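Local coordinates for protein L-Ala-D/L-Glu Epimerase (Escherichia coli, PDB 1JPD) that belongs to the enolase superfamily, combining an N-terminal domain of the mandelate racemase / muconate lactonizing enzyme type with a C-terminal TIM-barrel-like domain, at residues A[40-45]-A[99-104]; A[93-98]-A[256-261]; A[250-255]-A[277-282]. One frame throughout, in Å; residues are numbered along the deposited sequence.

How the interactions relate
The three contacts run from the outer part of the N-terminal domain to the mouth of the barrel. Interaction 1 is partly solvent-facing and lies entirely within the N-terminal domain, joining strand 42-48 to helix 89-104 through a carboxylate-to-backbone bond and aliphatic packing. Interaction 2 uses the preceding turns of the same helix but is buried: an aspartate of this helix meets the start of helix 257-269 in the barrel domain. Interaction 3, its centre about 5 Å from the centre of the chain, stays inside the barrel domain and joins the short helix 251-254 and the residue before it to the loop 277-282 through a lysine, a methionine and a water. Helices 251-254 and 257-269 connect interactions 2 and 3.

Interaction 1. Residues A[40-45]-A[99-104]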
loop_
_atom_site.group_PDB
_atom_site.type_symbol
_atom_site.label_atom_id
_atom_site.label_comp_id
_atom_site.label_asym_id
_atom_site.label_seq_id
_atom_site.Cartn_x
_atom_site.Cartn_y
_atom_site.Cartn_z
ATOM N N GLU A 40 -23.329 10.234 -17.113
ATOM C CA GLU A 40 -24.786 10.212 -17.155
ATOM C C GLU A 40 -25.439 9.098 -16.335
ATOM O O GLU A 40 -25.594 7.963 -16.797
ATOM C CB GLU A 40 -25.278 10.154 -18.606
ATOM C CG GLU A 40 -24.966 8.862 -19.339
ATOM C CD GLU A 40 -25.242 8.945 -20.826
ATOM O OE1 GLU A 40 -26.432 9.009 -21.215
ATOM O OE2 GLU A 40 -24.263 8.950 -21.607
ATOM N N GLY A 41 -25.823 9.438 -15.108
ATOM C CA GLY A 41 -26.479 8.478 -14.244
ATOM C C GLY A 41 -25.495 7.632 -13.492
ATOM O O GLY A 41 -25.638 7.423 -12.290
ATOM N N ILE A 42 -24.485 7.153 -14.201
ATOM C CA ILE A 42 -23.475 6.322 -13.578
ATOM C C ILE A 42 -22.380 7.188 -12.977
ATOM O O ILE A 42 -21.851 8.076 -13.642
ATOM C CB ILE A 42 -22.846 5.362 -14.601
ATOM C CG1 ILE A 42 -23.946 4.718 -15.449
ATOM C CG2 ILE A 42 -22.034 4.281 -13.886
ATOM C CD1 ILE A 42 -24.985 3.952 -14.652
ATOM N N LYS A 43 -22.052 6.933 -11.714
ATOM C CA LYS A 43 -21.015 7.688 -11.024
ATOM C C LYS A 43 -19.762 6.853 -10.790
ATOM O O LYS A 43 -19.846 5.686 -10.416
ATOM C CB LYS A 43 -21.533 8.199 -9.673
ATOM C CG LYS A 43 -22.575 9.304 -9.765
ATOM C CD LYS A 43 -22.955 9.843 -8.384
ATOM C CE LYS A 43 -23.970 10.987 -8.482
ATOM N NZ LYS A 43 -24.290 11.609 -7.159
ATOM N N GLY A 44 -18.600 7.456 -11.015
ATOM C CA GLY A 44 -17.343 6.765 -10.787
ATOM C C GLY A 44 -16.625 7.502 -9.672
ATOM O O GLY A 44 -16.429 8.716 -9.757
ATOM N N THR A 45 -16.244 6.794 -8.616
ATOM C CA THR A 45 -15.565 7.457 -7.512
ATOM C C THR A 45 -14.169 6.925 -7.250
ATOM O O THR A 45 -13.957 5.721 -7.129
ATOM C CB THR A 45 -16.390 7.366 -6.229
ATOM O OG1 THR A 45 -17.662 7.988 -6.448
ATOM C CG2 THR A 45 -15.676 8.079 -5.089
ATOM N N TRP A 99 -11.846 3.662 -13.420
ATOM C CA TRP A 99 -12.067 2.214 -13.319
ATOM C C TRP A 99 -13.434 1.939 -12.700
ATOM O O TRP A 99 -14.151 1.039 -13.127
ATOM C CB TRP A 99 -11.011 1.541 -12.433
ATOM C CG TRP A 99 -9.734 1.169 -13.117
ATOM C CD1 TRP A 99 -8.540 1.833 -13.052
ATOM C CD2 TRP A 99 -9.514 0.036 -13.962
ATOM N NE1 TRP A 99 -7.592 1.182 -13.803
ATOM C CE2 TRP A 99 -8.164 0.076 -14.374
ATOM C CE3 TRP A 99 -10.328 -1.006 -14.415
ATOM C CZ2 TRP A 99 -7.610 -0.888 -15.218
ATOM C CZ3 TRP A 99 -9.776 -1.961 -15.255
ATOM C CH2 TRP A 99 -8.429 -1.895 -15.648
ATOM N N ASP A 100 -13.778 2.717 -11.678
ATOM C CA ASP A 100 -15.045 2.562 -10.984
ATOM C C ASP A 100 -16.173 2.816 -11.970
ATOM O O ASP A 100 -17.155 2.078 -12.006
ATOM C CB ASP A 100 -15.136 3.563 -9.837
ATOM C CG ASP A 100 -16.197 3.193 -8.830
ATOM O OD1 ASP A 100 -16.828 4.116 -8.275
ATOM O OD2 ASP A 100 -16.385 1.981 -8.585
ATOM N N LEU A 101 -16.014 3.868 -12.769
ATOM C CA LEU A 101 -16.992 4.249 -13.775
ATOM C C LEU A 101 -17.096 3.199 -14.877
ATOM O O LEU A 101 -18.189 2.877 -15.336
ATOM C CB LEU A 101 -16.604 5.584 -14.398
ATOM C CG LEU A 101 -17.502 6.094 -15.527
ATOM C CD1 LEU A 101 -18.885 6.448 -14.985
ATOM C CD2 LEU A 101 -16.844 7.308 -16.161
ATOM N N ALA A 102 -15.958 2.669 -15.305
ATOM C CA ALA A 102 -15.958 1.663 -16.358
ATOM C C ALA A 102 -16.599 0.344 -15.907
ATOM O O ALA A 102 -17.081 -0.435 -16.732
ATOM C CB ALA A 102 -14.528 1.419 -16.845
ATOM N N ALA A 103 -16.614 0.089 -14.603
ATOM C CA ALA A 103 -17.200 -1.144 -14.096
ATOM C C ALA A 103 -18.690 -0.985 -13.842
ATOM O O ALA A 103 -19.465 -1.903 -14.098
ATOM C CB ALA A 103 -16.501 -1.574 -12.820
ATOM N N ARG A 104 -19.088 0.173 -13.329
ATOM C CA ARG A 104 -20.495 0.423 -13.058
ATOM C C ARG A 104 -21.265 0.537 -14.365
ATOM O O ARG A 104 -22.438 0.172 -14.431
ATOM C CB ARG A 104 -20.668 1.700 -12.239
ATOM C CG ARG A 104 -20.301 1.552 -10.779
ATOM C CD ARG A 104 -20.101 2.913 -10.134
ATOM N NE ARG A 104 -19.844 2.809 -8.704
ATOM C CZ ARG A 104 -20.754 2.430 -7.816
ATOM N NH1 ARG A 104 -21.977 2.125 -8.216
ATOM N NH2 ARG A 104 -20.442 2.348 -6.531
#
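Asp100 reaches from helix 89-104 to the backbone of Thr45, and Arg104, one turn further on, meets Ile42 of the same strand. The Asp100 carboxylate leaves the helix with CG anti to the backbone N (chi1 -162°), and the Thr45 N to Asp100 OD1 hydrogen bond measures 2.8 Å. It is nearly straight, at 172°, and uses the anti lone pair, the one turned from OD2. The same oxygen receives a weak bond of 3.3 Å from Arg104 NE, part of a salt bridge in which the Asp100 carboxylate carbon sits at the guanidinium edge, in its plane. One oxygen thus serves both strand and helix. The Arg104 chain is extended from CG to NE, and its side chain crosses that of Ile42 obliquely, the nearest atoms being Ile42 CG2 and Arg104 CB at 3.4 Å. Leu101 turns its tip to the strand: Leu101 CD1 lies 3.6 Å from Ile42 O and 4.0 Å from Ile42 CG2. Further along the strand, Gly44, which has no side chain, brings its CA to 3.9 Å from Leu101 CA. The short strand and helix segments run roughly antiparallel, at 148°. The Lys43 side chain starts away from the helix, and its NZ forms a salt bridge with Glu36 of strand 29-39, the neighbour to which Gly44 is backbone-bonded. Helix 89-104 therefore packs against the edge strand of the three-stranded sheet, while Trp99 turns to helix 110-114.

Interaction 2. Residues A[93-98]-A[256-261]; sequences ALDCAL and GLTEAL
An interdomain contact of the enolase-superfamily fold joins Asp95, on helix 89-104 of the N-terminal domain, to Thr258 and Gly256 at the start of helix 257-269 of the barrel domain. The short helical segments lie almost perpendicular, at 92°, with axes 9.7 Å apart, and the carboxylate spans the gap. Asp95 CG stands anti to its backbone N, which carries the group straight out to the first turn of the other helix. Each oxygen then has its own task. OD2 takes a hydrogen bond from the side chain, Thr258 OG1 to Asp95 OD2 at 2.6 Å, through the syn lone pair on the side of OD1. OD1 takes the backbone, Thr258 N to Asp95 OD1 at 3.1 Å; this bond is nearly straight at the hydrogen, 169°, but arrives on the syn side and 34° out of the carboxylate plane. The amide and hydroxyl of one threonine are thus held by the two oxygens of one carboxylate. Leu257 adds its CB, 3.8 Å from Asp95 OD1. Gly256 fills the N-cap position at a positive phi, with its CA 3.8 Å from Asp95 CB. Having no side chain, it lets the aspartate of the other domain come close to the helix start. Thr258 OG1, while donating to Asp95, is also hydrogen-bonded to Trp99 NE1, one turn beyond Asp95 on helix 89-104. The hydroxyl is therefore gripped twice by the same helix. With a buried carboxylate facing the amino end of a helix, the helix dipole and the donated bonds would be expected to stabilise the ionised form of Asp95. Between these two segments the contact is mainly polar.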
loop_
_atom_site.group_PDB
_atom_site.type_symbol
_atom_site.label_atom_id
_atom_site.label_comp_id
_atom_site.label_asym_id
_atom_site.label_seq_id
_atom_site.Cartn_x
_atom_site.Cartn_y
_atom_site.Cartn_z
ATOM N N ALA A 93 -6.330 9.044 -7.941
ATOM C CA ALA A 93 -7.753 9.322 -7.774
ATOM C C ALA A 93 -8.482 9.246 -9.121
ATOM O O ALA A 93 -9.543 8.625 -9.227
ATOM C CB ALA A 93 -7.954 10.683 -7.152
ATOM N N LEU A 94 -7.910 9.859 -10.154
ATOM C CA LEU A 94 -8.547 9.841 -11.467
ATOM C C LEU A 94 -8.595 8.454 -12.092
ATOM O O LEU A 94 -9.640 8.019 -12.590
ATOM C CB LEU A 94 -7.839 10.810 -12.411
ATOM C CG LEU A 94 -7.961 12.261 -11.960
ATOM C CD1 LEU A 94 -7.190 13.163 -12.902
ATOM C CD2 LEU A 94 -9.427 12.651 -11.897
ATOM N N ASP A 95 -7.463 7.762 -12.070
ATOM C CA ASP A 95 -7.389 6.427 -12.643
ATOM C C ASP A 95 -8.401 5.517 -11.950
ATOM O O ASP A 95 -9.128 4.772 -12.604
ATOM C CB ASP A 95 -5.964 5.872 -12.501
ATOM C CG ASP A 95 -5.790 4.514 -13.163
ATOM O OD1 ASP A 95 -5.960 3.482 -12.485
ATOM O OD2 ASP A 95 -5.489 4.471 -14.371
ATOM N N CYS A 96 -8.467 5.592 -10.626
ATOM C CA CYS A 96 -9.411 4.763 -9.897
ATOM C C CYS A 96 -10.839 5.195 -10.183
ATOM O O CYS A 96 -11.718 4.351 -10.325
ATOM C CB CYS A 96 -9.127 4.811 -8.394
ATOM S SG CYS A 96 -7.585 3.979 -7.940
ATOM N N ALA A 97 -11.078 6.500 -10.271
ATOM C CA ALA A 97 -12.422 6.983 -10.563
ATOM C C ALA A 97 -12.875 6.460 -11.933
ATOM O O ALA A 97 -14.032 6.088 -12.102
ATOM C CB ALA A 97 -12.453 8.499 -10.539
ATOM N N LEU A 98 -11.963 6.427 -12.902
ATOM C CA LEU A 98 -12.293 5.927 -14.235
ATOM C C LEU A 98 -12.593 4.424 -14.219
ATOM O O LEU A 98 -13.482 3.962 -14.936
ATOM C CB LEU A 98 -11.151 6.206 -15.221
ATOM C CG LEU A 98 -10.874 7.668 -15.578
ATOM C CD1 LEU A 98 -9.679 7.749 -16.525
ATOM C CD2 LEU A 98 -12.112 8.283 -16.221
ATOM N N GLY A 256 -2.301 4.964 -9.534
ATOM C CA GLY A 256 -3.474 4.294 -10.064
ATOM C C GLY A 256 -3.345 2.790 -10.253
ATOM O O GLY A 256 -2.244 2.233 -10.289
ATOM N N LEU A 257 -4.489 2.131 -10.382
ATOM C CA LEU A 257 -4.535 0.690 -10.561
ATOM C C LEU A 257 -3.886 0.269 -11.872
ATOM O O LEU A 257 -3.229 -0.767 -11.943
ATOM C CB LEU A 257 -5.990 0.212 -10.512
ATOM C CG LEU A 257 -6.335 -1.272 -10.698
ATOM C CD1 LEU A 257 -5.608 -2.129 -9.674
ATOM C CD2 LEU A 257 -7.844 -1.445 -10.550
ATOM N N THR A 258 -4.048 1.077 -12.913
ATOM C CA THR A 258 -3.468 0.725 -14.202
ATOM C C THR A 258 -1.960 0.482 -14.131
ATOM O O THR A 258 -1.466 -0.520 -14.648
ATOM C CB THR A 258 -3.751 1.805 -15.251
ATOM O OG1 THR A 258 -5.165 2.041 -15.322
ATOM C CG2 THR A 258 -3.247 1.351 -16.613
ATOM N N GLU A 259 -1.227 1.392 -13.493
ATOM C CA GLU A 259 0.218 1.236 -13.374
ATOM C C GLU A 259 0.534 0.127 -12.378
ATOM O O GLU A 259 1.474 -0.639 -12.574
ATOM C CB GLU A 259 0.868 2.545 -12.926
ATOM C CG GLU A 259 2.390 2.503 -12.842
ATOM C CD GLU A 259 3.056 2.219 -14.183
ATOM O OE1 GLU A 259 2.431 2.510 -15.223
ATOM O OE2 GLU A 259 4.207 1.721 -14.197
ATOM N N ALA A 260 -0.254 0.035 -11.314
ATOM C CA ALA A 260 -0.034 -1.005 -10.316
ATOM C C ALA A 260 -0.064 -2.375 -10.999
ATOM O O ALA A 260 0.833 -3.192 -10.793
ATOM C CB ALA A 260 -1.101 -0.931 -9.224
ATOM N N LEU A 261 -1.090 -2.615 -11.817
ATOM C CA LEU A 261 -1.229 -3.880 -12.538
ATOM C C LEU A 261 -0.033 -4.149 -13.448
ATOM O O LEU A 261 0.525 -5.248 -13.449
ATOM C CB LEU A 261 -2.522 -3.887 -13.370
ATOM C CG LEU A 261 -3.836 -4.009 -12.579
ATOM C CD1 LEU A 261 -5.027 -3.692 -13.461
ATOM C CD2 LEU A 261 -3.945 -5.409 -11.998
#

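Interaction 3. Residues A[250-255]-A[277-282]; sequences KLDKTG and GCMLCT
Lys250 extends across the 277-282 loop, touching Gly277 first and Cys278 with its tip. CB points toward the loop, and CG, anti to the carbonyl carbon, settles 3.6 Å from Gly277 C. CD follows in an all-extended chain and reaches the methionine, with Lys250 CD to Met279 CE at 4.0 Å. CE lies against the next carbonyl, Lys250 CE to Cys278 O at 3.5 Å, and the ammonium ends in a weak hydrogen bond to that oxygen, Lys250 NZ to Cys278 O at 3.4 Å. Asp228 adds a long, weak ion pair to NZ. Met279 is bent at chi2 (-74°), which brings its methyl to the side chains of Lys250, Asp252 and Lys253: Met279 CE sits 3.9 Å from Asp252 CB, and the Met279 side chain crosses that of Lys253 at about a right angle. Asp252 OD1 itself is bonded to Asn92 and to the backbone of Thr49. Water 1 bridges the two backbones, donating to Gly277 O at 2.9 Å and accepting from Leu251 N at 2.8 Å. The two segments follow neighbouring parallel strands, 246-249 and 273-276, so the contact lies at the C-terminal mouth of the barrel, the end where TIM-barrel enzymes carry their active sites.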
loop_
_atom_site.group_PDB
_atom_site.type_symbol
_atom_site.label_atom_id
_atom_site.label_comp_id
_atom_site.label_asym_id
_atom_site.label_seq_id
_atom_site.Cartn_x
_atom_site.Cartn_y
_atom_site.Cartn_z
ATOM N N LYS A 250 1.853 0.281 -4.028
ATOM C CA LYS A 250 0.829 1.149 -3.441
ATOM C C LYS A 250 0.292 2.031 -4.549
ATOM O O LYS A 250 1.067 2.668 -5.275
ATOM C CB LYS A 250 1.408 2.024 -2.338
ATOM C CG LYS A 250 1.765 1.265 -1.093
ATOM C CD LYS A 250 2.208 2.201 0.008
ATOM C CE LYS A 250 2.622 1.413 1.220
ATOM N NZ LYS A 250 2.989 2.289 2.354
ATOM N N LEU A 251 -1.030 2.070 -4.683
ATOM C CA LEU A 251 -1.655 2.862 -5.740
ATOM C C LEU A 251 -1.292 4.347 -5.732
ATOM O O LEU A 251 -1.186 4.955 -6.795
ATOM C CB LEU A 251 -3.177 2.696 -5.699
ATOM C CG LEU A 251 -3.685 1.259 -5.818
ATOM C CD1 LEU A 251 -5.169 1.300 -6.146
ATOM C CD2 LEU A 251 -2.921 0.508 -6.892
ATOM N N ASP A 252 -1.099 4.933 -4.553
ATOM C CA ASP A 252 -0.722 6.340 -4.474
ATOM C C ASP A 252 0.675 6.572 -5.063
ATOM O O ASP A 252 0.971 7.662 -5.549
ATOM C CB ASP A 252 -0.748 6.840 -3.021
ATOM C CG ASP A 252 -2.157 6.936 -2.451
ATOM O OD1 ASP A 252 -2.999 7.642 -3.047
ATOM O OD2 ASP A 252 -2.422 6.312 -1.399
ATOM N N LYS A 253 1.534 5.555 -5.016
ATOM C CA LYS A 253 2.882 5.684 -5.563
ATOM C C LYS A 253 2.915 5.324 -7.056
ATOM O O LYS A 253 3.652 5.941 -7.823
ATOM C CB LYS A 253 3.875 4.796 -4.794
ATOM C CG LYS A 253 4.064 5.152 -3.320
ATOM C CD LYS A 253 5.119 4.258 -2.651
ATOM C CE LYS A 253 4.700 2.784 -2.683
ATOM N NZ LYS A 253 5.739 1.854 -2.117
ATOM N N THR A 254 2.133 4.327 -7.465
ATOM C CA THR A 254 2.096 3.920 -8.877
ATOM C C THR A 254 1.217 4.882 -9.664
ATOM O O THR A 254 1.263 4.923 -10.890
ATOM C CB THR A 254 1.485 2.511 -9.080
ATOM O OG1 THR A 254 0.133 2.510 -8.600
ATOM C CG2 THR A 254 2.294 1.445 -8.356
ATOM N N GLY A 255 0.395 5.636 -8.946
ATOM C CA GLY A 255 -0.487 6.580 -9.597
ATOM C C GLY A 255 -1.700 5.925 -10.231
ATOM O O GLY A 255 -2.088 6.285 -11.341
ATOM N N GLY A 277 0.472 -2.795 -0.564
ATOM C CA GLY A 277 0.354 -1.915 0.588
ATOM C C GLY A 277 -0.734 -0.875 0.423
ATOM O O GLY A 277 -1.515 -0.914 -0.525
ATOM N N CYS A 278 -0.789 0.069 1.350
ATOM C CA CYS A 278 -1.791 1.118 1.284
ATOM C C CYS A 278 -1.315 2.243 2.171
ATOM O O CYS A 278 -0.343 2.089 2.903
ATOM C CB CYS A 278 -3.128 0.612 1.821
ATOM S SG CYS A 278 -3.132 0.435 3.648
ATOM N N MET A 279 -2.003 3.375 2.097
ATOM C CA MET A 279 -1.702 4.536 2.937
ATOM C C MET A 279 -2.908 4.595 3.874
ATOM O O MET A 279 -3.752 3.694 3.844
ATOM C CB MET A 279 -1.672 5.813 2.098
ATOM C CG MET A 279 -0.763 5.763 0.910
ATOM S SD MET A 279 0.942 5.875 1.410
ATOM C CE MET A 279 1.726 6.127 -0.138
ATOM N N LEU A 280 -2.989 5.627 4.710
ATOM C CA LEU A 280 -4.154 5.786 5.576
ATOM C C LEU A 280 -5.250 6.172 4.578
ATOM O O LEU A 280 -5.057 7.073 3.766
ATOM C CB LEU A 280 -3.926 6.908 6.595
ATOM C CG LEU A 280 -2.966 6.562 7.733
ATOM C CD1 LEU A 280 -2.776 7.764 8.632
ATOM C CD2 LEU A 280 -3.522 5.387 8.521
ATOM N N CYS A 281 -6.391 5.497 4.630
ATOM C CA CYS A 281 -7.456 5.764 3.669
ATOM C C CYS A 281 -8.795 5.184 4.113
ATOM O O CYS A 281 -8.889 4.577 5.176
ATOM C CB CYS A 281 -7.065 5.132 2.330
ATOM S SG CYS A 281 -6.788 3.320 2.467
ATOM N N THR A 282 -9.828 5.378 3.296
ATOM C CA THR A 282 -11.147 4.820 3.600
ATOM C C THR A 282 -11.247 3.538 2.781
ATOM O O THR A 282 -10.364 3.255 1.957
ATOM C CB THR A 282 -12.305 5.745 3.176
ATOM O OG1 THR A 282 -12.450 5.708 1.753
ATOM C CG2 THR A 282 -12.049 7.170 3.625
HETATM O O HOH W 1 -2.434 1.019 -2.451
#